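Local coordinates for protein rubisco operon transcriptional regulator (PDB 5Y2W) that binds 2-phosphoglycolate in its regulatory domain and probably represses transcription as a LysR-type regulator of carbon and nitrogen metabolism, at residues Gln202-Leu205 with Asp206-Ala210. Numbering follows the deposited sequence.
Sequences QTFL and DYLMA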
loop_
_atom_site.group_PDB
_atom_site.type_symbol
_atom_site.label_atom_id
_atom_site.label_comp_id
_atom_site.label_asym_id
_atom_site.label_seq_id
_atom_site.Cartn_x
_atom_site.Cartn_y
_atom_site.Cartn_z
ATOM N N GLN A 202 19.159 11.280 -14.560
ATOM C CA GLN A 202 20.281 11.937 -13.890
ATOM C C GLN A 202 19.772 13.195 -13.199
ATOM O O GLN A 202 20.240 13.561 -12.109
ATOM C CB GLN A 202 21.416 12.282 -14.875
ATOM C CG GLN A 202 22.625 12.931 -14.205
ATOM C CD GLN A 202 23.361 11.945 -13.316
ATOM O OE1 GLN A 202 23.633 10.825 -13.725
ATOM N NE2 GLN A 202 23.664 12.349 -12.098
ATOM N N THR A 203 18.822 13.877 -13.819
ATOM C CA THR A 203 18.345 15.165 -13.227
ATOM C C THR A 203 17.599 14.876 -11.906
ATOM O O THR A 203 17.720 15.609 -10.933
ATOM C CB THR A 203 17.389 15.933 -14.176
ATOM O OG1 THR A 203 17.927 15.957 -15.510
ATOM C CG2 THR A 203 17.130 17.334 -13.688
ATOM N N PHE A 204 16.823 13.792 -11.888
ATOM C CA PHE A 204 16.009 13.472 -10.711
ATOM C C PHE A 204 16.916 13.106 -9.544
ATOM O O PHE A 204 16.712 13.571 -8.416
ATOM C CB PHE A 204 14.998 12.323 -10.967
ATOM C CG PHE A 204 14.226 11.960 -9.722
ATOM C CD1 PHE A 204 13.295 12.848 -9.191
ATOM C CD2 PHE A 204 14.517 10.805 -9.009
ATOM C CE1 PHE A 204 12.629 12.561 -8.014
ATOM C CE2 PHE A 204 13.845 10.516 -7.821
ATOM C CZ PHE A 204 12.901 11.400 -7.332
ATOM N N LEU A 205 17.939 12.311 -9.866
ATOM C CA LEU A 205 18.903 11.786 -8.924
ATOM C C LEU A 205 19.603 12.892 -8.184
ATOM O O LEU A 205 19.659 12.898 -6.933
ATOM C CB LEU A 205 19.889 10.891 -9.678
ATOM C CG LEU A 205 21.011 10.173 -8.903
ATOM C CD1 LEU A 205 20.463 9.315 -7.752
ATOM C CD2 LEU A 205 21.849 9.298 -9.849
ATOM N N ASP A 206 20.084 13.873 -8.936
ATOM C CA ASP A 206 20.732 15.039 -8.336
ATOM C C ASP A 206 19.728 15.831 -7.544
ATOM O O ASP A 206 20.071 16.417 -6.527
ATOM C CB ASP A 206 21.348 15.978 -9.416
ATOM C CG ASP A 206 22.446 15.305 -10.233
ATOM O OD1 ASP A 206 23.093 14.382 -9.717
ATOM O OD2 ASP A 206 22.650 15.661 -11.397
ATOM N N TYR A 207 18.489 15.900 -8.039
ATOM C CA TYR A 207 17.430 16.619 -7.309
ATOM C C TYR A 207 17.156 15.941 -5.931
ATOM O O TYR A 207 17.130 16.585 -4.853
ATOM C CB TYR A 207 16.147 16.721 -8.168
ATOM C CG TYR A 207 14.956 17.216 -7.361
ATOM C CD1 TYR A 207 14.843 18.555 -6.986
ATOM C CD2 TYR A 207 13.967 16.327 -6.929
ATOM C CE1 TYR A 207 13.778 18.994 -6.217
ATOM C CE2 TYR A 207 12.904 16.754 -6.159
ATOM C CZ TYR A 207 12.806 18.084 -5.814
ATOM O OH TYR A 207 11.730 18.472 -5.054
ATOM N N LEU A 208 17.001 14.629 -5.984
ATOM C CA LEU A 208 16.794 13.828 -4.763
ATOM C C LEU A 208 17.923 14.043 -3.780
ATOM O O LEU A 208 17.685 14.348 -2.599
ATOM C CB LEU A 208 16.683 12.335 -5.121
ATOM C CG LEU A 208 16.449 11.331 -3.973
ATOM C CD1 LEU A 208 15.171 11.612 -3.172
ATOM C CD2 LEU A 208 16.380 9.938 -4.544
ATOM N N MET A 209 19.165 13.879 -4.250
ATOM C CA MET A 209 20.327 14.070 -3.349
ATOM C C MET A 209 20.355 15.454 -2.762
ATOM O O MET A 209 20.664 15.645 -1.595
ATOM C CB MET A 209 21.639 13.825 -4.066
ATOM C CG MET A 209 21.767 12.391 -4.506
ATOM S SD MET A 209 21.325 11.264 -3.132
ATOM C CE MET A 209 21.290 9.863 -4.181
ATOM N N ALA A 210 20.032 16.443 -3.562
ATOM C CA ALA A 210 20.155 17.796 -3.054
ATOM C C ALA A 210 19.096 18.058 -2.027
ATOM O O ALA A 210 19.391 18.552 -0.966
ATOM C CB ALA A 210 20.061 18.795 -4.210
#
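The rings of Phe204 and Tyr207, one helical turn apart, meet with Phe204 CE1 at the rim of the tyrosine ring, near its plane and 4.1 Å from Tyr207 CD2. Seen from the phenylalanine, this tyrosine carbon comes in at a slant, and so does the methyl of Leu208, whose CD2 lies 4.2 Å from Phe204 CE2. With CG anti to the backbone N (chi1 177°), the Phe204 ring is carried along the helix to these two neighbours. Phe32 of helix 24-35 meets both rings, edge-to-face with Phe204 and obliquely with Tyr207. Helix 199-211 belongs to the LysR substrate-binding domain, of periplasmic-binding-protein type, and here packs against the mixed sheet of one lobe and against helix 24-35. Leu205, Leu208 and Met209 all rest on Val189 of strand 186-192. Leu205 and Met209 run side by side in the same direction, Leu205 CD1 being 3.7 Å from Met209 CE. On the more exposed flank, the amide of Gln202 reaches Asp206 through a bend at chi2: NE2 donates to OD1 over 3.2 Å. The acceptor lies close to the amide plane, but the donor approaches the syn side of OD1 from 33° out of the carboxylate plane. An N-H...O angle of 136° makes the bond far from straight. Two of the side-chain contacts join residues that are also linked by i to i+4 backbone bonds, Leu208 N to Phe204 O at 2.7 Å and Met209 N to Leu205 O at 2.9 Å.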